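Local coordinates for kinesin-like protein (Caenorhabditis elegans, PDB 5X3E) that probably couples ATP hydrolysis to movement on microtubules as a kinesin-6 motor, captured here in its nucleotide-free state, at residues A[221-226]-A[279-284]; A[225-230]-A[388-393]; A[232-235]-A[240-243]; A[245-250]-A[255-260]. All coordinates share one frame; numbering follows the deposited sequence.

Contact 1 (A[221-226]-A[279-284]); sequences YVEIYN and ERRRVS
Arg281 points from the last turn of helix 267-281 toward strand 213-225, where its CG and CD meet the ends of the Glu223 and Tyr221 side chains. From CB, the side chain runs with CG anti to the backbone N (chi1 -165°). This sets CG against the Glu223 carboxylate, 3.4 Å from OE2. CD comes next and lies 4.2 Å from Tyr221 OH. The chain then bends at chi3 and turns NE aside, leaving it 4.9 Å from Glu223 OE2, an approach of opposite charges without a bond. The tip goes elsewhere: NH1 forms a salt bridge with Glu278, whose OE2 also takes a hydrogen bond from Tyr221 OH. One carboxylate thus ties arginine and tyrosine together, with ring and guanidinium planes only 23° apart. Glu223 crosses Arg281 at about a right angle, and it is the arginine's CG, not its charged end, that it touches. Glu223 OE2 is hydrogen-bonded to Ser295 OG. In this kinesin motor domain Arg281 ends the helix leading into the loop with the Ser-Ser-Arg-Ser-His sequence, consistent with the switch-1 motif of kinesins, and Glu223 is bonded to a serine of it.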
# COMPACT_ATOMS: atom_id res chain seq x y z
N TYR A 221 -7.61 -3.96 -5.33
CA TYR A 221 -6.58 -3.30 -6.12
C TYR A 221 -7.23 -2.17 -6.89
O TYR A 221 -8.11 -2.40 -7.73
CB TYR A 221 -5.88 -4.28 -7.07
CG TYR A 221 -4.55 -3.77 -7.59
CD1 TYR A 221 -4.00 -2.58 -7.10
CD2 TYR A 221 -3.84 -4.47 -8.56
CE1 TYR A 221 -2.78 -2.11 -7.56
CE2 TYR A 221 -2.62 -4.00 -9.03
CZ TYR A 221 -2.09 -2.82 -8.53
OH TYR A 221 -0.88 -2.35 -8.98
N VAL A 222 -6.81 -0.94 -6.60
CA VAL A 222 -7.48 0.26 -7.07
C VAL A 222 -6.45 1.20 -7.68
O VAL A 222 -5.30 1.28 -7.21
CB VAL A 222 -8.25 0.94 -5.91
CG1 VAL A 222 -8.77 2.23 -6.35
CG2 VAL A 222 -9.44 0.09 -5.52
N GLU A 223 -6.84 1.91 -8.73
CA GLU A 223 -5.97 2.86 -9.42
C GLU A 223 -6.60 4.24 -9.38
O GLU A 223 -7.79 4.40 -9.66
CB GLU A 223 -5.73 2.43 -10.87
CG GLU A 223 -4.85 3.37 -11.66
CD GLU A 223 -4.79 3.00 -13.13
OE1 GLU A 223 -5.85 2.61 -13.68
OE2 GLU A 223 -3.70 3.08 -13.73
N ILE A 224 -5.80 5.25 -9.06
CA ILE A 224 -6.23 6.64 -9.12
C ILE A 224 -5.47 7.29 -10.27
O ILE A 224 -4.25 7.49 -10.20
CB ILE A 224 -5.98 7.38 -7.80
CG1 ILE A 224 -6.86 6.79 -6.70
CG2 ILE A 224 -6.25 8.87 -7.96
CD1 ILE A 224 -6.52 7.30 -5.32
N TYR A 225 -6.19 7.59 -11.35
CA TYR A 225 -5.58 8.13 -12.57
C TYR A 225 -6.40 9.32 -13.05
O TYR A 225 -7.60 9.17 -13.32
CB TYR A 225 -5.51 7.05 -13.65
CG TYR A 225 -5.07 7.56 -14.99
CD1 TYR A 225 -3.79 8.03 -15.19
CD2 TYR A 225 -5.95 7.56 -16.07
CE1 TYR A 225 -3.38 8.50 -16.42
CE2 TYR A 225 -5.55 8.02 -17.31
CZ TYR A 225 -4.27 8.49 -17.48
OH TYR A 225 -3.87 8.95 -18.71
N ASN A 226 -5.76 10.48 -13.17
CA ASN A 226 -6.41 11.71 -13.65
C ASN A 226 -7.60 12.09 -12.78
O ASN A 226 -8.69 12.38 -13.28
CB ASN A 226 -6.82 11.57 -15.12
CG ASN A 226 -6.88 12.91 -15.83
OD1 ASN A 226 -7.12 13.95 -15.22
ND2 ASN A 226 -6.66 12.89 -17.14
N GLU A 279 -2.65 -6.20 -15.37
CA GLU A 279 -3.15 -6.26 -16.74
C GLU A 279 -4.13 -5.13 -17.02
O GLU A 279 -4.07 -4.49 -18.08
CB GLU A 279 -3.80 -7.61 -17.03
CG GLU A 279 -2.87 -8.81 -17.00
CD GLU A 279 -3.55 -10.08 -17.50
OE1 GLU A 279 -4.26 -10.02 -18.52
OE2 GLU A 279 -3.38 -11.14 -16.86
N ARG A 280 -5.05 -4.86 -16.09
CA ARG A 280 -5.94 -3.71 -16.26
C ARG A 280 -5.20 -2.39 -16.14
O ARG A 280 -5.51 -1.44 -16.86
CB ARG A 280 -7.10 -3.74 -15.26
CG ARG A 280 -8.31 -4.58 -15.63
CD ARG A 280 -8.10 -6.06 -15.62
NE ARG A 280 -9.34 -6.72 -16.04
CZ ARG A 280 -10.29 -7.12 -15.20
NH1 ARG A 280 -10.14 -6.95 -13.90
NH2 ARG A 280 -11.39 -7.70 -15.67
N ARG A 281 -4.23 -2.32 -15.23
CA ARG A 281 -3.52 -1.06 -15.03
C ARG A 281 -2.80 -0.59 -16.29
O ARG A 281 -2.54 0.60 -16.43
CB ARG A 281 -2.52 -1.19 -13.88
CG ARG A 281 -2.02 0.14 -13.38
CD ARG A 281 -0.82 -0.02 -12.47
NE ARG A 281 0.37 0.32 -13.23
CZ ARG A 281 1.10 -0.56 -13.90
NH1 ARG A 281 0.77 -1.85 -13.90
NH2 ARG A 281 2.15 -0.15 -14.59
N ARG A 282 -2.51 -1.51 -17.21
CA ARG A 282 -1.78 -1.21 -18.44
C ARG A 282 -2.67 -0.70 -19.56
O ARG A 282 -2.17 -0.42 -20.66
CB ARG A 282 -1.02 -2.46 -18.91
CG ARG A 282 0.07 -2.89 -17.93
CD ARG A 282 0.81 -4.15 -18.36
NE ARG A 282 1.72 -4.59 -17.31
CZ ARG A 282 2.89 -4.03 -17.03
NH1 ARG A 282 3.31 -2.99 -17.74
NH2 ARG A 282 3.64 -4.50 -16.05
N VAL A 283 -3.97 -0.53 -19.32
CA VAL A 283 -4.90 -0.02 -20.32
C VAL A 283 -4.83 1.51 -20.30
O VAL A 283 -5.39 2.15 -19.40
CB VAL A 283 -6.32 -0.52 -20.07
CG1 VAL A 283 -7.27 0.07 -21.09
CG2 VAL A 283 -6.35 -2.03 -20.14
N SER A 284 -4.15 2.08 -21.28
CA SER A 284 -4.02 3.52 -21.43
C SER A 284 -5.29 4.12 -22.02
O SER A 284 -6.18 3.42 -22.51
CB SER A 284 -2.81 3.86 -22.30
OG SER A 284 -2.75 5.25 -22.57

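Contact 2 (A[225-230]-A[388-393]); sequences YNNYCY and QSKLTH. With SO4 (sulfate ion), chain M.
A type I' turn from Tyr225 to Tyr228 joins strands 213-225 and 228-231 and brings Asn227 up to the first turn of helix 390-394, its CA 5.7 Å from that of Lys390. The Asn227 amide meets the helix start through OD1, which accepts a weak hydrogen bond from Lys390 N at 3.3 Å. A water weakly links the same oxygen to Leu391 N. The lysine side chain crosses the asparagine at about a right angle. Its bend at chi2 (74°) carries CD to 3.6 Å from Asn227 CG, and CE passes 3.3 Å from Asn227 O. NZ ends near ND2, but both are donors. With an alanine in place of Lys390, CG, CD and CE would be gone, and the Asn227 amide and carbonyl would probably lose their aliphatic cover, leaving the amide to its weak bonds. Ser389 is the N-cap: its OG takes a bond from Thr392 OG1 at 2.9 Å and a weak one from Thr392 N. Farther along, His393 NE2 weakly bonds a sulfate. The short helix is wedged between helix 350-375, where Ser389 touches Thr362, and the sheet, where Leu391 meets Ile224 and Lys390 meets Ile246 of strand 243-248.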
# COMPACT_ATOMS: atom_id res chain seq x y z
N TYR A 225 -6.19 7.59 -11.35
CA TYR A 225 -5.58 8.13 -12.57
C TYR A 225 -6.40 9.32 -13.05
O TYR A 225 -7.60 9.17 -13.32
CB TYR A 225 -5.51 7.05 -13.65
CG TYR A 225 -5.07 7.56 -14.99
CD1 TYR A 225 -3.79 8.03 -15.19
CD2 TYR A 225 -5.95 7.56 -16.07
CE1 TYR A 225 -3.38 8.50 -16.42
CE2 TYR A 225 -5.55 8.02 -17.31
CZ TYR A 225 -4.27 8.49 -17.48
OH TYR A 225 -3.87 8.95 -18.71
N ASN A 226 -5.76 10.48 -13.17
CA ASN A 226 -6.41 11.71 -13.65
C ASN A 226 -7.60 12.09 -12.78
O ASN A 226 -8.69 12.38 -13.28
CB ASN A 226 -6.82 11.57 -15.12
CG ASN A 226 -6.88 12.91 -15.83
OD1 ASN A 226 -7.12 13.95 -15.22
ND2 ASN A 226 -6.66 12.89 -17.14
N ASN A 227 -7.39 12.09 -11.47
CA ASN A 227 -8.39 12.43 -10.45
C ASN A 227 -9.64 11.55 -10.53
O ASN A 227 -10.68 11.89 -9.95
CB ASN A 227 -8.78 13.91 -10.52
CG ASN A 227 -9.07 14.50 -9.16
OD1 ASN A 227 -8.35 14.22 -8.19
ND2 ASN A 227 -10.12 15.31 -9.06
N TYR A 228 -9.56 10.43 -11.23
CA TYR A 228 -10.62 9.44 -11.27
C TYR A 228 -10.12 8.14 -10.67
O TYR A 228 -8.93 7.82 -10.74
CB TYR A 228 -11.11 9.20 -12.70
CG TYR A 228 -11.91 10.35 -13.28
CD1 TYR A 228 -12.92 10.95 -12.55
CD2 TYR A 228 -11.64 10.83 -14.56
CE1 TYR A 228 -13.66 12.00 -13.07
CE2 TYR A 228 -12.37 11.88 -15.09
CZ TYR A 228 -13.38 12.46 -14.34
OH TYR A 228 -14.11 13.50 -14.87
N CYS A 229 -11.03 7.40 -10.06
CA CYS A 229 -10.68 6.19 -9.33
C CYS A 229 -11.25 4.96 -10.04
O CYS A 229 -12.45 4.92 -10.34
CB CYS A 229 -11.20 6.28 -7.89
SG CYS A 229 -10.67 4.90 -6.90
N TYR A 230 -10.41 3.96 -10.26
CA TYR A 230 -10.79 2.75 -10.99
C TYR A 230 -10.43 1.50 -10.19
O TYR A 230 -9.37 1.44 -9.56
CB TYR A 230 -10.10 2.68 -12.35
CG TYR A 230 -10.38 3.85 -13.25
CD1 TYR A 230 -11.49 3.86 -14.09
CD2 TYR A 230 -9.54 4.96 -13.27
CE1 TYR A 230 -11.76 4.93 -14.92
CE2 TYR A 230 -9.80 6.04 -14.09
CZ TYR A 230 -10.91 6.02 -14.91
OH TYR A 230 -11.19 7.09 -15.74
N GLN A 388 -8.43 18.12 -1.16
CA GLN A 388 -7.88 18.79 -2.33
C GLN A 388 -7.46 17.82 -3.43
O GLN A 388 -7.07 18.28 -4.51
CB GLN A 388 -6.69 19.67 -1.91
CG GLN A 388 -7.03 20.67 -0.82
CD GLN A 388 -5.94 21.70 -0.61
OE1 GLN A 388 -4.82 21.54 -1.09
NE2 GLN A 388 -6.27 22.78 0.09
N SER A 389 -7.49 16.51 -3.18
CA SER A 389 -7.23 15.54 -4.24
C SER A 389 -7.88 14.21 -3.90
O SER A 389 -8.07 13.88 -2.72
CB SER A 389 -5.73 15.35 -4.46
OG SER A 389 -5.12 14.83 -3.30
N LYS A 390 -8.21 13.44 -4.94
CA LYS A 390 -8.84 12.14 -4.74
C LYS A 390 -7.94 11.22 -3.94
O LYS A 390 -8.40 10.51 -3.03
CB LYS A 390 -9.19 11.50 -6.09
CG LYS A 390 -10.68 11.44 -6.41
CD LYS A 390 -11.22 12.81 -6.81
CE LYS A 390 -12.61 12.70 -7.43
NZ LYS A 390 -13.06 14.00 -8.00
N LEU A 391 -6.64 11.22 -4.25
CA LEU A 391 -5.70 10.31 -3.59
C LEU A 391 -5.65 10.59 -2.09
O LEU A 391 -5.73 9.67 -1.27
CB LEU A 391 -4.31 10.46 -4.21
CG LEU A 391 -3.18 9.66 -3.58
CD1 LEU A 391 -3.38 8.16 -3.72
CD2 LEU A 391 -1.84 10.08 -4.16
N THR A 392 -5.53 11.86 -1.72
CA THR A 392 -5.43 12.22 -0.32
C THR A 392 -6.74 12.00 0.42
O THR A 392 -6.74 11.67 1.62
CB THR A 392 -4.99 13.68 -0.22
OG1 THR A 392 -3.78 13.87 -0.95
CG2 THR A 392 -4.76 14.06 1.19
N HIS A 393 -7.87 12.13 -0.27
CA HIS A 393 -9.17 11.86 0.35
C HIS A 393 -9.28 10.39 0.74
O HIS A 393 -9.81 10.06 1.82
CB HIS A 393 -10.28 12.26 -0.62
CG HIS A 393 -11.65 12.24 -0.03
ND1 HIS A 393 -12.78 12.09 -0.80
CD2 HIS A 393 -12.09 12.39 1.24
CE1 HIS A 393 -13.85 12.12 -0.03
NE2 HIS A 393 -13.46 12.30 1.22
S SO4 M . -16.25 12.38 3.26
O1 SO4 M . -16.55 11.16 2.52
O2 SO4 M . -15.05 12.21 4.08
O3 SO4 M . -16.04 13.47 2.30
O4 SO4 M . -17.37 12.73 4.13
O HOH W 1 -5.75 12.20 -7.37

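Contact 3 (A[232-235]-A[240-243]); sequences LLED and VLTK. With SO4 (sulfate ion), chain L.
Glu234 OE2 accepts from Thr242 N at 3.0 Å in a nearly straight bond (168°), and a water lies 2.8 Å from OE2, close enough to share a proton with it or with Thr242 O. The amide uses the syn lone pair of OE2, on the side of the other carboxylate oxygen. That oxygen, OE1, receives Thr242 OG1 at 2.7 Å, also on the syn side but 25° out of the carboxylate plane. One threonine therefore closes on both oxygens with its backbone and its hydroxyl. Glu234 CG is anti to the backbone N (chi1 165°), and the extended chain carries the carboxylate across to the threonine, whose OG1 lies beside its own N. With an alanine in place of Glu234, Thr242 N and OG1 would probably both lose their acceptor, and the base of the loop its clasp. Arg244 makes a long, weak ion pair with OE1. Behind the polar clasp Leu232 and Leu241 meet through their CD2 methyls, 4.2 Å apart, and Leu232 rests on Tyr221 and Arg281. Beyond it Lys243 N donates to a sulfate oxygen, O1, at 3.1 Å. The carboxylate clasps the base of the loop between antiparallel neighbours 228-231 and 243-248, just after a Tyr-Asp-Leu-Leu sequence of a kind common at this point in kinesin motor domains.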
# COMPACT_ATOMS: atom_id res chain seq x y z
N LEU A 232 -9.15 -1.97 -10.52
CA LEU A 232 -8.42 -2.85 -11.43
C LEU A 232 -8.90 -4.29 -11.38
O LEU A 232 -8.55 -5.07 -12.27
CB LEU A 232 -6.93 -2.79 -11.11
CG LEU A 232 -6.27 -1.41 -11.11
CD1 LEU A 232 -4.86 -1.51 -10.58
CD2 LEU A 232 -6.27 -0.85 -12.51
N LEU A 233 -9.68 -4.67 -10.36
CA LEU A 233 -10.21 -6.02 -10.20
C LEU A 233 -11.67 -6.13 -10.62
O LEU A 233 -12.30 -7.17 -10.37
CB LEU A 233 -10.04 -6.47 -8.75
CG LEU A 233 -8.60 -6.43 -8.26
CD1 LEU A 233 -8.54 -6.93 -6.84
CD2 LEU A 233 -7.72 -7.25 -9.18
N GLU A 234 -12.23 -5.09 -11.22
CA GLU A 234 -13.62 -5.11 -11.65
C GLU A 234 -13.87 -6.22 -12.66
O GLU A 234 -13.02 -6.52 -13.50
CB GLU A 234 -14.00 -3.75 -12.23
CG GLU A 234 -15.29 -3.71 -13.03
CD GLU A 234 -15.48 -2.39 -13.75
OE1 GLU A 234 -16.58 -2.16 -14.32
OE2 GLU A 234 -14.54 -1.57 -13.75
N ASP A 235 -15.06 -6.83 -12.58
CA ASP A 235 -15.54 -7.74 -13.62
C ASP A 235 -16.00 -6.91 -14.81
O ASP A 235 -17.19 -6.71 -15.05
CB ASP A 235 -16.66 -8.63 -13.09
CG ASP A 235 -16.18 -9.63 -12.06
OD1 ASP A 235 -15.02 -10.08 -12.16
OD2 ASP A 235 -16.97 -9.96 -11.15
N VAL A 240 -14.48 -1.50 -20.64
CA VAL A 240 -14.07 -0.22 -20.08
C VAL A 240 -14.15 -0.34 -18.56
O VAL A 240 -14.98 -1.08 -18.02
CB VAL A 240 -14.95 0.94 -20.60
CG1 VAL A 240 -16.40 0.79 -20.12
CG2 VAL A 240 -14.36 2.26 -20.18
N LEU A 241 -13.24 0.33 -17.86
CA LEU A 241 -13.30 0.33 -16.40
C LEU A 241 -14.23 1.45 -15.94
O LEU A 241 -14.19 2.56 -16.48
CB LEU A 241 -11.92 0.50 -15.76
CG LEU A 241 -10.87 -0.61 -15.82
CD1 LEU A 241 -10.18 -0.56 -17.16
CD2 LEU A 241 -9.86 -0.37 -14.73
N THR A 242 -15.06 1.14 -14.96
CA THR A 242 -16.02 2.10 -14.43
C THR A 242 -15.36 3.04 -13.44
O THR A 242 -14.58 2.61 -12.58
CB THR A 242 -17.16 1.35 -13.74
OG1 THR A 242 -17.63 0.29 -14.60
CG2 THR A 242 -18.32 2.29 -13.42
N LYS A 243 -15.67 4.33 -13.55
CA LYS A 243 -15.20 5.27 -12.55
C LYS A 243 -15.84 4.93 -11.21
O LYS A 243 -17.00 4.52 -11.14
CB LYS A 243 -15.55 6.70 -12.95
CG LYS A 243 -14.94 7.14 -14.27
CD LYS A 243 -15.16 8.63 -14.51
CE LYS A 243 -14.71 9.05 -15.90
NZ LYS A 243 -13.47 8.34 -16.35
S SO4 L . -18.64 5.52 -15.97
O1 SO4 L . -17.39 4.78 -16.08
O2 SO4 L . -18.39 6.80 -15.30
O3 SO4 L . -19.16 5.77 -17.31
O4 SO4 L . -19.61 4.73 -15.22
O HOH W 2 -13.73 0.11 -11.66

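Contact 4 (A[245-250]-A[255-260]); sequences EIRHDR and YVDGAK. With SO4 (sulfate ion), chain C; SO4 (sulfate ion), chain M; SO4 (sulfate ion), chain U.
Arg247 and Tyr255 form an antiparallel hydrogen-bonded pair, and their side chains run side by side in the same direction. Tyr255 N donates to Arg247 O at 2.8 Å, and Arg247 N returns a bond to Tyr255 O. Both CG atoms sit between backbone N and carbonyl carbon (chi1 60° and 74°), which folds the aliphatic arginine onto the tyrosine: Arg247 CG is 3.7 Å from Tyr255 CE2, and guanidinium and ring planes differ by 19°. Farther out, Arg247 NH1 reaches Asp257 OD2 at 3.3 Å, a salt bridge whose hydrogen bond is weak, the flat groups almost perpendicular. Asp257, second residue of the type I turn Val256-Ala259, is placed by its N, bonded to Glu245 O at 2.9 Å. At the other end the Tyr255 ring edge faces His248 O, 3.4 Å from CE2, while Asp249 OD1 accepts from Gln253 N across the connecting loop. His248 ND1 donates to a sulfate. The hairpin is consistent with the loop 8 lobe, which in kinesins meets beta-tubulin. On the face away from Tyr255, Ile246 and Val256 pack on Leu394 of helix 390-394 and on Cys229 of strand 228-231, so the hairpin extends the edge of the central sheet.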
# COMPACT_ATOMS: atom_id res chain seq x y z
N GLU A 245 -16.36 5.88 -6.89
CA GLU A 245 -16.49 6.99 -5.96
C GLU A 245 -15.77 6.66 -4.66
O GLU A 245 -15.91 5.56 -4.12
CB GLU A 245 -17.97 7.29 -5.70
CG GLU A 245 -18.23 8.50 -4.82
CD GLU A 245 -18.60 9.73 -5.62
OE1 GLU A 245 -18.58 9.66 -6.87
OE2 GLU A 245 -18.92 10.77 -5.01
N ILE A 246 -14.98 7.61 -4.17
CA ILE A 246 -14.30 7.48 -2.89
C ILE A 246 -15.19 8.08 -1.81
O ILE A 246 -15.51 9.27 -1.85
CB ILE A 246 -12.92 8.16 -2.93
CG1 ILE A 246 -11.97 7.35 -3.81
CG2 ILE A 246 -12.36 8.34 -1.53
CD1 ILE A 246 -10.72 8.08 -4.23
N ARG A 247 -15.60 7.25 -0.85
CA ARG A 247 -16.56 7.67 0.17
C ARG A 247 -16.25 6.96 1.48
O ARG A 247 -15.38 6.08 1.55
CB ARG A 247 -17.99 7.38 -0.28
CG ARG A 247 -18.27 5.91 -0.55
CD ARG A 247 -19.63 5.74 -1.19
NE ARG A 247 -20.70 6.35 -0.40
CZ ARG A 247 -21.95 6.48 -0.84
NH1 ARG A 247 -22.27 6.06 -2.05
NH2 ARG A 247 -22.87 7.04 -0.07
N HIS A 248 -16.95 7.36 2.54
CA HIS A 248 -16.78 6.74 3.86
C HIS A 248 -17.95 5.82 4.18
O HIS A 248 -19.02 5.90 3.58
CB HIS A 248 -16.65 7.79 4.97
CG HIS A 248 -17.89 8.61 5.18
ND1 HIS A 248 -18.15 9.76 4.48
CD2 HIS A 248 -18.93 8.44 6.03
CE1 HIS A 248 -19.30 10.27 4.88
NE2 HIS A 248 -19.79 9.49 5.82
N ASP A 249 -17.73 4.94 5.17
CA ASP A 249 -18.76 4.07 5.70
C ASP A 249 -19.26 4.61 7.04
O ASP A 249 -18.90 5.72 7.46
CB ASP A 249 -18.26 2.62 5.81
CG ASP A 249 -17.03 2.48 6.71
OD1 ASP A 249 -16.79 3.32 7.60
OD2 ASP A 249 -16.29 1.48 6.52
N ARG A 250 -20.10 3.83 7.72
CA ARG A 250 -20.66 4.28 8.99
C ARG A 250 -19.60 4.43 10.08
O ARG A 250 -19.80 5.21 11.01
CB ARG A 250 -21.77 3.35 9.45
CG ARG A 250 -22.98 3.46 8.55
CD ARG A 250 -24.28 3.01 9.19
NE ARG A 250 -25.41 3.47 8.40
CZ ARG A 250 -25.86 2.87 7.30
NH1 ARG A 250 -25.27 1.78 6.85
NH2 ARG A 250 -26.89 3.38 6.64
N TYR A 255 -13.37 4.20 1.71
CA TYR A 255 -13.35 3.03 0.85
C TYR A 255 -13.79 3.44 -0.55
O TYR A 255 -14.29 4.55 -0.78
CB TYR A 255 -14.24 1.90 1.39
CG TYR A 255 -15.74 2.11 1.25
CD1 TYR A 255 -16.47 1.41 0.28
CD2 TYR A 255 -16.42 2.99 2.08
CE1 TYR A 255 -17.84 1.59 0.14
CE2 TYR A 255 -17.80 3.18 1.95
CZ TYR A 255 -18.50 2.48 0.98
OH TYR A 255 -19.86 2.65 0.85
N VAL A 256 -13.61 2.53 -1.49
CA VAL A 256 -14.01 2.72 -2.88
C VAL A 256 -15.34 1.98 -3.07
O VAL A 256 -15.40 0.76 -2.91
CB VAL A 256 -12.93 2.21 -3.86
CG1 VAL A 256 -13.39 2.37 -5.29
CG2 VAL A 256 -11.61 2.95 -3.64
N ASP A 257 -16.38 2.75 -3.40
CA ASP A 257 -17.77 2.27 -3.35
C ASP A 257 -17.97 0.94 -4.08
O ASP A 257 -18.32 -0.07 -3.46
CB ASP A 257 -18.69 3.36 -3.92
CG ASP A 257 -20.17 3.03 -3.77
OD1 ASP A 257 -20.50 1.96 -3.22
OD2 ASP A 257 -21.00 3.86 -4.17
N GLY A 258 -17.76 0.92 -5.38
CA GLY A 258 -17.97 -0.31 -6.12
C GLY A 258 -16.76 -1.21 -6.32
O GLY A 258 -16.84 -2.13 -7.14
N ALA A 259 -15.67 -0.98 -5.60
CA ALA A 259 -14.49 -1.82 -5.75
C ALA A 259 -14.74 -3.22 -5.19
O ALA A 259 -15.44 -3.39 -4.18
CB ALA A 259 -13.29 -1.20 -5.04
N LYS A 260 -14.14 -4.20 -5.84
CA LYS A 260 -14.35 -5.61 -5.55
C LYS A 260 -13.36 -6.07 -4.48
O LYS A 260 -12.15 -5.89 -4.63
CB LYS A 260 -14.18 -6.43 -6.83
CG LYS A 260 -14.81 -7.79 -6.82
CD LYS A 260 -14.60 -8.49 -8.15
CE LYS A 260 -15.00 -9.96 -8.08
NZ LYS A 260 -14.71 -10.64 -9.37
S SO4 C . -11.53 -0.43 -0.81
O1 SO4 C . -11.99 -0.86 0.51
O2 SO4 C . -10.07 -0.43 -0.85
O3 SO4 C . -12.01 0.92 -1.08
O4 SO4 C . -12.05 -1.32 -1.84
S SO4 M . -16.25 12.38 3.26
O1 SO4 M . -16.55 11.16 2.52
O2 SO4 M . -15.05 12.21 4.08
O3 SO4 M . -16.04 13.47 2.30
O4 SO4 M . -17.37 12.73 4.13
S SO4 U . -11.12 -11.56 -9.83
O1 SO4 U . -10.89 -13.00 -9.79
O2 SO4 U . -9.85 -10.87 -9.63
O3 SO4 U . -11.69 -11.18 -11.12
O4 SO4 U . -12.05 -11.19 -8.76

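How the contacts relate
Contacts 1, 2 and 4 all reach the same central sheet; contact 3 is the loop beside it. Contacts 1 and 2 share Tyr225 and Asn226, and Glu223 N probably bonds Tyr230 O (2.7 Å) between their strands. Contact 3 is closest to contact 1, with centres 9 Å apart: Arg280 NH1 probably bonds Leu232 O. It is tied to contact 4 by the salt bridge from Asp235 OD1 to Lys260 NZ, 2.9 Å. Contacts 2 and 4 share one sulfate, probably from the crystallisation liquor, hydrogen-bonded to His248 and Arg387 and weakly to His393. Arg281 lies near, without touching, the probable P-loop; contact 4, on the edge hairpin, is 17 Å between centres from contact 1.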